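Local coordinates for beta-lactamase-like protein (Novosphingobium pentaromativorans US6-1, PDB 6AUF) that probably hydrolyses beta-lactam antibiotics as a zinc-dependent class B3 metallo-beta-lactamase, at residues A47-N52 and I246-H251; T53-T58 and A62-T67; A254-D259 and G263-V268; M205-D210 and Q271-Y276. All coordinates share one frame; numbering follows the deposited sequence.

Contact 1: residues A47-N52 and I246-H251; sequences AHIYGN and ILVTPH. With ZN (zinc ion), chain B.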
loop_
_atom_site.group_PDB
_atom_site.type_symbol
_atom_site.label_atom_id
_atom_site.label_comp_id
_atom_site.label_asym_id
_atom_site.label_seq_id
_atom_site.Cartn_x
_atom_site.Cartn_y
_atom_site.Cartn_z
ATOM N N ALA A 47 0.404 2.764 -15.835
ATOM C CA ALA A 47 1.717 2.349 -16.295
ATOM C C ALA A 47 1.913 0.871 -16.011
ATOM O O ALA A 47 1.173 0.251 -15.247
ATOM C CB ALA A 47 2.837 3.171 -15.653
ATOM N N HIS A 48 2.928 0.321 -16.654
ATOM C CA HIS A 48 3.299 -1.076 -16.532
ATOM C C HIS A 48 4.429 -1.179 -15.518
ATOM O O HIS A 48 5.461 -0.514 -15.665
ATOM C CB HIS A 48 3.725 -1.605 -17.898
ATOM C CG HIS A 48 4.228 -3.010 -17.884
ATOM N ND1 HIS A 48 3.426 -4.085 -17.564
ATOM C CD2 HIS A 48 5.450 -3.518 -18.166
ATOM C CE1 HIS A 48 4.137 -5.196 -17.640
ATOM N NE2 HIS A 48 5.367 -4.880 -18.008
ATOM N N ILE A 49 4.241 -1.994 -14.484
ATOM C CA ILE A 49 5.313 -2.139 -13.509
ATOM C C ILE A 49 6.214 -3.285 -13.938
ATOM O O ILE A 49 7.410 -3.089 -14.175
ATOM C CB ILE A 49 4.770 -2.347 -12.088
ATOM C CG1 ILE A 49 4.065 -1.078 -11.612
ATOM C CG2 ILE A 49 5.900 -2.738 -11.132
ATOM C CD1 ILE A 49 3.460 -1.233 -10.238
ATOM N N TYR A 50 5.652 -4.484 -14.043
ATOM C CA TYR A 50 6.439 -5.650 -14.418
ATOM C C TYR A 50 5.497 -6.828 -14.587
ATOM O O TYR A 50 4.551 -6.984 -13.808
ATOM C CB TYR A 50 7.511 -5.965 -13.367
ATOM C CG TYR A 50 8.622 -6.863 -13.870
ATOM C CD1 TYR A 50 9.637 -6.355 -14.666
ATOM C CD2 TYR A 50 8.659 -8.218 -13.543
ATOM C CE1 TYR A 50 10.660 -7.167 -15.128
ATOM C CE2 TYR A 50 9.682 -9.039 -14.000
ATOM C CZ TYR A 50 10.677 -8.506 -14.794
ATOM O OH TYR A 50 11.701 -9.300 -15.259
ATOM N N GLY A 51 5.749 -7.639 -15.614
ATOM C CA GLY A 51 4.895 -8.771 -15.913
ATOM C C GLY A 51 3.422 -8.427 -15.823
ATOM O O GLY A 51 2.940 -7.520 -16.510
ATOM N N ASN A 52 2.705 -9.133 -14.952
ATOM C CA ASN A 52 1.260 -9.009 -14.788
ATOM C C ASN A 52 0.860 -7.887 -13.835
ATOM O O ASN A 52 -0.301 -7.851 -13.393
ATOM C CB ASN A 52 0.676 -10.337 -14.292
ATOM C CG ASN A 52 1.195 -10.729 -12.897
ATOM O OD1 ASN A 52 1.963 -9.991 -12.262
ATOM N ND2 ASN A 52 0.757 -11.889 -12.411
ATOM N N ILE A 246 11.646 -5.781 -6.597
ATOM C CA ILE A 246 11.087 -4.514 -7.050
ATOM C C ILE A 246 10.227 -3.951 -5.930
ATOM O O ILE A 246 9.149 -4.485 -5.639
ATOM C CB ILE A 246 10.268 -4.675 -8.339
ATOM C CG1 ILE A 246 11.184 -5.082 -9.489
ATOM C CG2 ILE A 246 9.521 -3.391 -8.648
ATOM C CD1 ILE A 246 10.428 -5.558 -10.695
ATOM N N LEU A 247 10.685 -2.866 -5.321
ATOM C CA LEU A 247 9.928 -2.217 -4.265
ATOM C C LEU A 247 8.850 -1.306 -4.843
ATOM O O LEU A 247 9.095 -0.551 -5.784
ATOM C CB LEU A 247 10.863 -1.404 -3.370
ATOM C CG LEU A 247 10.140 -0.601 -2.296
ATOM C CD1 LEU A 247 9.466 -1.571 -1.330
ATOM C CD2 LEU A 247 11.104 0.314 -1.576
ATOM N N VAL A 248 7.653 -1.369 -4.265
ATOM C CA VAL A 248 6.571 -0.455 -4.612
ATOM C C VAL A 248 5.890 -0.032 -3.317
ATOM O O VAL A 248 5.683 -0.857 -2.425
ATOM C CB VAL A 248 5.568 -1.097 -5.601
ATOM C CG1 VAL A 248 4.600 -0.048 -6.149
ATOM C CG2 VAL A 248 6.302 -1.784 -6.737
ATOM N N THR A 249 5.549 1.255 -3.210
ATOM C CA THR A 249 5.015 1.835 -1.990
ATOM C C THR A 249 3.693 2.548 -2.228
ATOM O O THR A 249 3.511 3.209 -3.251
ATOM C CB THR A 249 5.998 2.834 -1.370
ATOM O OG1 THR A 249 6.386 3.804 -2.359
ATOM C CG2 THR A 249 7.224 2.110 -0.796
ATOM N N PRO A 250 2.775 2.470 -1.270
ATOM C CA PRO A 250 1.485 3.165 -1.417
ATOM C C PRO A 250 1.608 4.639 -1.761
ATOM O O PRO A 250 0.721 5.191 -2.421
ATOM C CB PRO A 250 0.839 2.944 -0.044
ATOM C CG PRO A 250 1.357 1.600 0.353
ATOM C CD PRO A 250 2.797 1.586 -0.091
ATOM N N HIS A 251 2.657 5.305 -1.306
ATOM C CA HIS A 251 2.995 6.622 -1.814
ATOM C C HIS A 251 4.161 6.428 -2.754
ATOM O O HIS A 251 5.254 6.041 -2.299
ATOM C CB HIS A 251 3.378 7.595 -0.697
ATOM C CG HIS A 251 2.231 8.019 0.159
ATOM N ND1 HIS A 251 1.556 9.205 -0.040
ATOM C CD2 HIS A 251 1.639 7.419 1.221
ATOM C CE1 HIS A 251 0.593 9.314 0.857
ATOM N NE2 HIS A 251 0.625 8.246 1.637
HETATM ZN ZN ZN B . -0.641 7.501 2.999
#
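The CD1 methyl of Ile246 sits over one face of the Tyr50 ring, 4.3 Å from its centroid and 26° off the ring normal, a CH-pi contact. No hydrogen bond crosses between the segments. The methyl lies toward the root of the ring, with Ile246 CD1 3.9 Å from Tyr50 CG. The two side chains cross at about a right angle. Tyr50 CG stands anti to the backbone N (chi1 -162°), which places the ring across the Ile246 side chain. Its hydroxyl goes on to hydrogen-bond Thr202 O.

The other two pairs are looser and involve methyl groups alone. Ile49 CG2 meets Ile246 CG2 at 4.4 Å. Ile49 CD1 meets Val248 CG1, also at 4.4 Å. A classic beta bulge, Ile49 and Tyr50 opposite Thr53, lets both consecutive residues point to strand 246-248.

In segment 246-251, Thr249 OG1 donates to His251 O at 2.5 Å from above the carbonyl plane and also hydrogen-bonds Ser255 OG. His251 NE2 binds zinc at 2.0 Å, and Asp111 and His112 share that metal.

Strands 47-50 and 246-248 are outermost strands of different sheets, and their axes approach no closer than 9.5 Å. This is face-to-face sheet packing in the alpha-beta/beta-alpha sandwich of the metallo-beta-lactamase fold, beside the loop that carries a zinc ligand.

Contact 2: residues T53-T58 and A62-T67; sequences TWYVGT and ASILVT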
loop_
_atom_site.group_PDB
_atom_site.type_symbol
_atom_site.label_atom_id
_atom_site.label_comp_id
_atom_site.label_asym_id
_atom_site.label_seq_id
_atom_site.Cartn_x
_atom_site.Cartn_y
_atom_site.Cartn_z
ATOM N N THR A 53 1.776 -6.972 -13.513
ATOM C CA THR A 53 1.551 -5.972 -12.480
ATOM C C THR A 53 1.589 -4.572 -13.071
ATOM O O THR A 53 2.513 -4.229 -13.816
ATOM C CB THR A 53 2.590 -6.109 -11.364
ATOM O OG1 THR A 53 2.524 -7.438 -10.849
ATOM C CG2 THR A 53 2.330 -5.099 -10.266
ATOM N N TRP A 54 0.617 -3.750 -12.673
ATOM C CA TRP A 54 0.342 -2.468 -13.293
ATOM C C TRP A 54 0.111 -1.395 -12.237
ATOM O O TRP A 54 -0.558 -1.640 -11.226
ATOM C CB TRP A 54 -0.895 -2.580 -14.175
ATOM C CG TRP A 54 -0.846 -3.724 -15.154
ATOM C CD1 TRP A 54 -1.307 -4.986 -14.961
ATOM C CD2 TRP A 54 -0.317 -3.688 -16.486
ATOM N NE1 TRP A 54 -1.097 -5.748 -16.086
ATOM C CE2 TRP A 54 -0.493 -4.972 -17.038
ATOM C CE3 TRP A 54 0.276 -2.688 -17.267
ATOM C CZ2 TRP A 54 -0.096 -5.286 -18.327
ATOM C CZ3 TRP A 54 0.678 -3.004 -18.546
ATOM C CH2 TRP A 54 0.494 -4.292 -19.064
ATOM N N TYR A 55 0.657 -0.203 -12.478
ATOM C CA TYR A 55 0.277 0.967 -11.697
ATOM C C TYR A 55 -0.983 1.569 -12.298
ATOM O O TYR A 55 -1.035 1.837 -13.501
ATOM C CB TYR A 55 1.396 2.008 -11.674
ATOM C CG TYR A 55 1.154 3.129 -10.685
ATOM C CD1 TYR A 55 0.436 4.272 -11.043
ATOM C CD2 TYR A 55 1.639 3.041 -9.382
ATOM C CE1 TYR A 55 0.222 5.299 -10.131
ATOM C CE2 TYR A 55 1.428 4.056 -8.465
ATOM C CZ TYR A 55 0.725 5.173 -8.838
ATOM O OH TYR A 55 0.533 6.159 -7.904
ATOM N N VAL A 56 -2.001 1.771 -11.468
ATOM C CA VAL A 56 -3.295 2.246 -11.938
ATOM C C VAL A 56 -3.823 3.291 -10.972
ATOM O O VAL A 56 -5.004 3.650 -11.015
ATOM C CB VAL A 56 -4.295 1.085 -12.090
ATOM C CG1 VAL A 56 -3.987 0.270 -13.336
ATOM C CG2 VAL A 56 -4.259 0.203 -10.845
ATOM N N GLY A 57 -2.954 3.774 -10.088
ATOM C CA GLY A 57 -3.328 4.768 -9.107
ATOM C C GLY A 57 -3.251 6.172 -9.669
ATOM O O GLY A 57 -3.207 6.388 -10.884
ATOM N N THR A 58 -3.237 7.143 -8.754
ATOM C CA THR A 58 -3.120 8.553 -9.079
ATOM C C THR A 58 -1.668 8.996 -8.968
ATOM O O THR A 58 -0.767 8.204 -8.670
ATOM C CB THR A 58 -3.979 9.408 -8.151
ATOM O OG1 THR A 58 -3.325 9.508 -6.881
ATOM C CG2 THR A 58 -5.350 8.797 -7.969
ATOM N N ALA A 62 -0.772 5.269 -4.756
ATOM C CA ALA A 62 -0.685 4.109 -5.627
ATOM C C ALA A 62 -1.964 3.286 -5.576
ATOM O O ALA A 62 -2.759 3.359 -4.637
ATOM C CB ALA A 62 0.505 3.218 -5.254
ATOM N N SER A 63 -2.153 2.503 -6.629
ATOM C CA SER A 63 -3.192 1.485 -6.703
ATOM C C SER A 63 -2.653 0.437 -7.659
ATOM O O SER A 63 -2.283 0.781 -8.788
ATOM C CB SER A 63 -4.517 2.067 -7.195
ATOM O OG SER A 63 -5.565 1.124 -7.034
ATOM N N ILE A 64 -2.564 -0.817 -7.207
ATOM C CA ILE A 64 -1.836 -1.861 -7.924
ATOM C C ILE A 64 -2.813 -2.875 -8.497
ATOM O O ILE A 64 -3.680 -3.387 -7.781
ATOM C CB ILE A 64 -0.819 -2.557 -7.015
ATOM C CG1 ILE A 64 0.067 -1.505 -6.327
ATOM C CG2 ILE A 64 -0.025 -3.572 -7.820
ATOM C CD1 ILE A 64 0.790 -0.575 -7.281
ATOM N N LEU A 65 -2.662 -3.174 -9.784
ATOM C CA LEU A 65 -3.479 -4.162 -10.470
ATOM C C LEU A 65 -2.598 -5.333 -10.873
ATOM O O LEU A 65 -1.517 -5.140 -11.439
ATOM C CB LEU A 65 -4.170 -3.568 -11.705
ATOM C CG LEU A 65 -4.921 -4.587 -12.568
ATOM C CD1 LEU A 65 -5.977 -5.280 -11.739
ATOM C CD2 LEU A 65 -5.542 -3.942 -13.781
ATOM N N VAL A 66 -3.061 -6.541 -10.581
ATOM C CA VAL A 66 -2.292 -7.753 -10.813
ATOM C C VAL A 66 -3.181 -8.697 -11.601
ATOM O O VAL A 66 -4.240 -9.108 -11.114
ATOM C CB VAL A 66 -1.814 -8.384 -9.494
ATOM C CG1 VAL A 66 -1.232 -9.742 -9.734
ATOM C CG2 VAL A 66 -0.768 -7.498 -8.845
ATOM N N THR A 67 -2.768 -9.017 -12.823
ATOM C CA THR A 67 -3.663 -9.587 -13.816
ATOM C C THR A 67 -3.380 -11.065 -14.078
ATOM O O THR A 67 -2.234 -11.527 -14.044
ATOM C CB THR A 67 -3.568 -8.800 -15.124
ATOM O OG1 THR A 67 -2.195 -8.499 -15.385
ATOM C CG2 THR A 67 -4.359 -7.498 -15.032
#
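Strands 53-55 and 64-66 run antiparallel, 156° between their directions and 4.7 Å apart at closest approach. They form a beta hairpin in the N-terminal sheet of the metallo-beta-lactamase fold. Trp54 and Leu65 are the hydrogen-bonded pair: Trp54 N gives to Leu65 O, and Leu65 N returns to Trp54 O at 3.0 Å. Thr53 with Val66 and Tyr55 with Ile64 are non-hydrogen-bonded pairs. Past the strand end, Val56 N still bonds Ser63 O at 2.9 Å.

Thr53, Tyr55, Ile64 and Val66 share one face. Thr53 CG2 touches Ile64 CG2 at 3.7 Å, and Val66 lies alongside Thr53, pointing the same way. Thr53 OG1 is hydrogen-bonded to Trp194 NE1. A chi1 of -170° turns the Tyr55 ring away from the backbone N, and the ring reaches along the hairpin to Ala62, where Tyr55 CE2 meets Ala62 CB at 3.4 Å. Tyr55 OH donates to Thr58 O at 2.5 Å, with that oxygen at the ring edge. This ties the ring to its own segment near the turn. Phe258 packs edge-to-face with the same ring.

Trp54 and Leu65 lie on the other face, their CB atoms in contact. Val56 CG2 adds to this side, 3.9 Å from Leu65 CB. Thr67 OG1 also bonds Asn52 O. It takes the indole N-H of Trp54 exactly in the ring plane, with Trp54 NE1 3.0 Å from Thr67 OG1 and an N-H...O angle of 150°.

Contact 3: residues A254-D259 and G263-V268; sequences ASNLFD and GKAPLV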
loop_
_atom_site.group_PDB
_atom_site.type_symbol
_atom_site.label_atom_id
_atom_site.label_comp_id
_atom_site.label_asym_id
_atom_site.label_seq_id
_atom_site.Cartn_x
_atom_site.Cartn_y
_atom_site.Cartn_z
ATOM N N ALA A 254 7.786 7.481 -1.850
ATOM C CA ALA A 254 8.479 6.777 -0.778
ATOM C C ALA A 254 9.460 5.736 -1.310
ATOM O O ALA A 254 10.438 5.423 -0.624
ATOM C CB ALA A 254 7.467 6.136 0.171
ATOM N N SER A 255 9.251 5.217 -2.529
ATOM C CA SER A 255 10.204 4.298 -3.153
ATOM C C SER A 255 10.716 4.795 -4.506
ATOM O O SER A 255 11.228 4.000 -5.299
ATOM C CB SER A 255 9.605 2.892 -3.300
ATOM O OG SER A 255 8.315 2.883 -3.902
ATOM N N ASN A 256 10.607 6.087 -4.793
ATOM C CA ASN A 256 11.181 6.649 -6.026
ATOM C C ASN A 256 10.560 6.004 -7.266
ATOM O O ASN A 256 11.229 5.761 -8.277
ATOM C CB ASN A 256 12.700 6.483 -6.025
ATOM C CG ASN A 256 13.379 7.240 -7.146
ATOM O OD1 ASN A 256 12.921 8.306 -7.580
ATOM N ND2 ASN A 256 14.495 6.689 -7.621
ATOM N N LEU A 257 9.257 5.740 -7.188
ATOM C CA LEU A 257 8.653 4.760 -8.074
ATOM C C LEU A 257 8.511 5.287 -9.496
ATOM O O LEU A 257 8.706 4.535 -10.455
ATOM C CB LEU A 257 7.298 4.329 -7.518
ATOM C CG LEU A 257 6.588 3.326 -8.423
ATOM C CD1 LEU A 257 7.283 1.961 -8.424
ATOM C CD2 LEU A 257 5.124 3.231 -8.065
ATOM N N PHE A 258 8.167 6.567 -9.656
ATOM C CA PHE A 258 7.909 7.098 -10.995
ATOM C C PHE A 258 9.184 7.186 -11.831
ATOM O O PHE A 258 9.175 6.824 -13.010
ATOM C CB PHE A 258 7.200 8.448 -10.895
ATOM C CG PHE A 258 5.777 8.332 -10.423
ATOM C CD1 PHE A 258 5.165 7.080 -10.355
ATOM C CD2 PHE A 258 5.057 9.445 -10.024
ATOM C CE1 PHE A 258 3.850 6.945 -9.919
ATOM C CE2 PHE A 258 3.736 9.323 -9.578
ATOM C CZ PHE A 258 3.130 8.077 -9.539
ATOM N N ASP A 259 10.295 7.633 -11.239
ATOM C CA ASP A 259 11.568 7.629 -11.958
ATOM C C ASP A 259 11.971 6.220 -12.366
ATOM O O ASP A 259 12.440 6.001 -13.489
ATOM C CB ASP A 259 12.667 8.249 -11.097
ATOM C CG ASP A 259 12.615 9.762 -11.076
ATOM O OD1 ASP A 259 11.698 10.334 -11.699
ATOM O OD2 ASP A 259 13.500 10.376 -10.438
ATOM N N GLY A 263 12.383 4.771 -16.480
ATOM C CA GLY A 263 13.748 4.587 -16.933
ATOM C C GLY A 263 14.756 5.543 -16.332
ATOM O O GLY A 263 15.945 5.472 -16.655
ATOM N N LYS A 264 14.308 6.448 -15.461
ATOM C CA LYS A 264 15.254 7.362 -14.834
ATOM C C LYS A 264 16.066 6.665 -13.749
ATOM O O LYS A 264 17.213 7.045 -13.498
ATOM C CB LYS A 264 14.527 8.591 -14.271
ATOM C CG LYS A 264 14.344 9.754 -15.269
ATOM C CD LYS A 264 13.494 10.907 -14.689
ATOM C CE LYS A 264 14.254 11.787 -13.673
ATOM N NZ LYS A 264 13.360 12.736 -12.912
ATOM N N ALA A 265 15.515 5.641 -13.112
ATOM C CA ALA A 265 16.205 4.949 -12.035
ATOM C C ALA A 265 15.974 3.455 -12.132
ATOM O O ALA A 265 15.033 2.998 -12.798
ATOM C CB ALA A 265 15.759 5.466 -10.661
ATOM N N PRO A 266 16.814 2.652 -11.475
ATOM C CA PRO A 266 16.725 1.189 -11.598
ATOM C C PRO A 266 15.437 0.660 -10.990
ATOM O O PRO A 266 15.148 0.897 -9.816
ATOM C CB PRO A 266 17.959 0.695 -10.831
ATOM C CG PRO A 266 18.905 1.854 -10.870
ATOM C CD PRO A 266 18.021 3.067 -10.742
ATOM N N LEU A 267 14.663 -0.070 -11.797
ATOM C CA LEU A 267 13.434 -0.674 -11.300
ATOM C C LEU A 267 13.723 -1.845 -10.366
ATOM O O LEU A 267 12.965 -2.076 -9.420
ATOM C CB LEU A 267 12.567 -1.134 -12.469
ATOM C CG LEU A 267 11.261 -1.837 -12.096
ATOM C CD1 LEU A 267 10.299 -0.867 -11.438
ATOM C CD2 LEU A 267 10.618 -2.487 -13.310
ATOM N N VAL A 268 14.807 -2.580 -10.608
ATOM C CA VAL A 268 15.154 -3.773 -9.848
ATOM C C VAL A 268 16.291 -3.439 -8.892
ATOM O O VAL A 268 17.366 -3.004 -9.318
ATOM C CB VAL A 268 15.544 -4.937 -10.766
ATOM C CG1 VAL A 268 16.098 -6.090 -9.938
ATOM C CG2 VAL A 268 14.337 -5.405 -11.562
#
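The chain leaves the short helix 257-261 and turns back through Gly263 (phi 61°), so that Asp259 and Lys264 have their CA atoms 4.7 Å apart. The carbonyl of Asp259 holds the returning backbone. Its oxygen accepts from Ala265 N at 3.1 Å, with the donor well above the carbonyl plane. A second bond, from Lys264 N to the same Asp259 O, is weak: the distance is 2.8 Å but the N-H...O angle only 127°.

The side chains repeat the link. Lys264 is bent at chi3 (76°), which folds its end over the carboxylate of Asp259. Lys264 NZ forms a salt bridge with Asp259 OD1 at 3.2 Å, approaching from above the carboxylate plane. Its bond to OD2 of the same group is weak. The CD and CE carbons of the lysine lie along the carboxylate too, and the two side chains cross obliquely. Ala265 CB is 3.5 Å from Asn256 ND2 and 4.2 Å from Asp259 CB.

This is a surface contact at the exit of helix 257-261. The positive phi of Gly263 and the weak six-residue bond from Lys264 N to Asp259 O resemble a Schellman-like C-terminal turn.

Contact 4: residues M205-D210 and Q271-Y276; sequences MIAYAD and QACAAY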
loop_
_atom_site.group_PDB
_atom_site.type_symbol
_atom_site.label_atom_id
_atom_site.label_comp_id
_atom_site.label_asym_id
_atom_site.label_seq_id
_atom_site.Cartn_x
_atom_site.Cartn_y
_atom_site.Cartn_z
ATOM N N MET A 205 10.541 -10.794 -7.732
ATOM C CA MET A 205 9.576 -10.653 -6.665
ATOM C C MET A 205 9.252 -9.179 -6.491
ATOM O O MET A 205 10.151 -8.353 -6.325
ATOM C CB MET A 205 10.115 -11.243 -5.370
ATOM C CG MET A 205 10.392 -12.709 -5.469
ATOM S SD MET A 205 8.883 -13.641 -5.762
ATOM C CE MET A 205 7.867 -13.103 -4.381
ATOM N N ILE A 206 7.987 -8.860 -6.554
ATOM C CA ILE A 206 7.505 -7.524 -6.253
ATOM C C ILE A 206 7.063 -7.477 -4.795
ATOM O O ILE A 206 6.457 -8.420 -4.266
ATOM C CB ILE A 206 6.374 -7.140 -7.224
ATOM C CG1 ILE A 206 6.968 -6.947 -8.618
ATOM C CG2 ILE A 206 5.665 -5.873 -6.771
ATOM C CD1 ILE A 206 5.999 -7.128 -9.719
ATOM N N ALA A 207 7.416 -6.390 -4.127
ATOM C CA ALA A 207 7.025 -6.146 -2.747
ATOM C C ALA A 207 6.288 -4.817 -2.706
ATOM O O ALA A 207 6.892 -3.764 -2.926
ATOM C CB ALA A 207 8.242 -6.136 -1.822
ATOM N N TYR A 208 4.980 -4.871 -2.456
ATOM C CA TYR A 208 4.189 -3.678 -2.171
ATOM C C TYR A 208 4.273 -3.425 -0.661
ATOM O O TYR A 208 3.403 -3.812 0.131
ATOM C CB TYR A 208 2.761 -3.864 -2.670
ATOM C CG TYR A 208 1.912 -2.608 -2.641
ATOM C CD1 TYR A 208 2.390 -1.404 -3.169
ATOM C CD2 TYR A 208 0.621 -2.628 -2.101
ATOM C CE1 TYR A 208 1.619 -0.249 -3.137
ATOM C CE2 TYR A 208 -0.157 -1.479 -2.063
ATOM C CZ TYR A 208 0.349 -0.295 -2.582
ATOM O OH TYR A 208 -0.417 0.841 -2.551
ATOM N N ALA A 209 5.378 -2.791 -0.256
ATOM C CA ALA A 209 5.643 -2.551 1.159
ATOM C C ALA A 209 4.922 -1.285 1.589
ATOM O O ALA A 209 5.115 -0.219 0.992
ATOM C CB ALA A 209 7.140 -2.434 1.437
ATOM N N ASP A 210 4.084 -1.418 2.612
ATOM C CA ASP A 210 3.244 -0.341 3.110
ATOM C C ASP A 210 4.074 0.860 3.548
ATOM O O ASP A 210 5.277 0.756 3.811
ATOM C CB ASP A 210 2.422 -0.847 4.287
ATOM C CG ASP A 210 1.281 0.062 4.623
ATOM O OD1 ASP A 210 1.072 1.070 3.899
ATOM O OD2 ASP A 210 0.583 -0.251 5.608
ATOM N N GLN A 271 17.866 -4.878 -2.712
ATOM C CA GLN A 271 18.184 -4.333 -1.404
ATOM C C GLN A 271 17.250 -3.194 -0.989
ATOM O O GLN A 271 17.486 -2.558 0.043
ATOM C CB GLN A 271 19.646 -3.878 -1.382
ATOM C CG GLN A 271 20.601 -4.969 -0.922
ATOM C CD GLN A 271 20.193 -5.556 0.444
ATOM O OE1 GLN A 271 19.786 -6.721 0.541
ATOM N NE2 GLN A 271 20.302 -4.743 1.501
ATOM N N ALA A 272 16.172 -2.956 -1.738
ATOM C CA ALA A 272 15.362 -1.759 -1.517
ATOM C C ALA A 272 14.570 -1.846 -0.219
ATOM O O ALA A 272 14.519 -0.878 0.552
ATOM C CB ALA A 272 14.410 -1.532 -2.695
ATOM N N CYS A 273 13.906 -2.983 0.018
ATOM C CA CYS A 273 13.095 -3.119 1.226
ATOM C C CYS A 273 13.944 -2.993 2.479
ATOM O O CYS A 273 13.548 -2.317 3.438
ATOM C CB CYS A 273 12.343 -4.444 1.227
ATOM S SG CYS A 273 10.992 -4.498 0.026
ATOM N N ALA A 274 15.126 -3.607 2.488
ATOM C CA ALA A 274 15.980 -3.472 3.660
ATOM C C ALA A 274 16.267 -2.003 3.928
ATOM O O ALA A 274 15.988 -1.489 5.016
ATOM C CB ALA A 274 17.276 -4.265 3.486
ATOM N N ALA A 275 16.800 -1.306 2.924
ATOM C CA ALA A 275 17.130 0.105 3.086
ATOM C C ALA A 275 15.911 0.907 3.516
ATOM O O ALA A 275 15.982 1.736 4.435
ATOM C CB ALA A 275 17.694 0.650 1.779
ATOM N N TYR A 276 14.776 0.655 2.872
ATOM C CA TYR A 276 13.545 1.364 3.199
ATOM C C TYR A 276 13.185 1.185 4.677
ATOM O O TYR A 276 12.953 2.166 5.396
ATOM C CB TYR A 276 12.453 0.863 2.253
ATOM C CG TYR A 276 11.054 1.359 2.481
ATOM C CD1 TYR A 276 10.686 2.675 2.179
ATOM C CD2 TYR A 276 10.072 0.484 2.944
ATOM C CE1 TYR A 276 9.362 3.107 2.381
ATOM C CE2 TYR A 276 8.771 0.897 3.128
ATOM C CZ TYR A 276 8.412 2.193 2.860
ATOM O OH TYR A 276 7.097 2.544 3.082
#
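Tyr276 reaches from its helix to the backbone of Asp210, and its hydroxyl donates to Asp210 O at 2.7 Å. The oxygen lies at the ring edge, near the ring plane. The donor is tilted 33° from the carbonyl plane. With chi1 at 174°, the Tyr276 ring extends on the side of CB opposite its own backbone N, out from the helix toward Ala209 and Asp210. On the way it passes Ala209, whose CB is 4.1 Å from Tyr276 CE2. The other first-shell pair is Ala207 CB with Cys273 SG, at 3.7 Å. Ala207 and Ala209 are alternate residues that both point to the helix, and their small methyls meet a sulfur and a ring one turn apart.

Here the start of helix 272-292 packs on a face of the C-terminal sheet in the metallo-beta-lactamase fold. Leu247, on the neighbouring strand 246-248, also touches Ala209 and Cys273.

Further out, Cys273 is joined by a disulfide to Cys244, just before strand 246-248. CB of Asp210 points away from the helix. The carboxylate has partners on that side, consistent with a second-shell residue of the zinc site. Asp210 OD2 bonds Ser189 OG, and Asp210 OD1 bonds ND1 of the zinc ligand His107.

How the contacts relate
The first strands in chain order, 47-50, 53-55 and 64-66, are consecutive strands of one sheet and hold contact 2 and half of contact 1. Strands 203-208 and 246-248 are neighbours in the other sheet and belong to contacts 4 and 1. Contact 1 therefore joins the two sheets. Contact 2 is nested along the chain within the loop that contact 1 closes, their centres about 7 Å apart. Contacts 1 and 4 cross along the chain, about 11 Å apart. Contact 3 lies inside the loop of contact 4, about 9 Å from contact 1 and about 12 Å from contact 4, centre to centre. Contacts 1 and 4 bring the sheet interface and the C-terminal helix close to the zinc ligands.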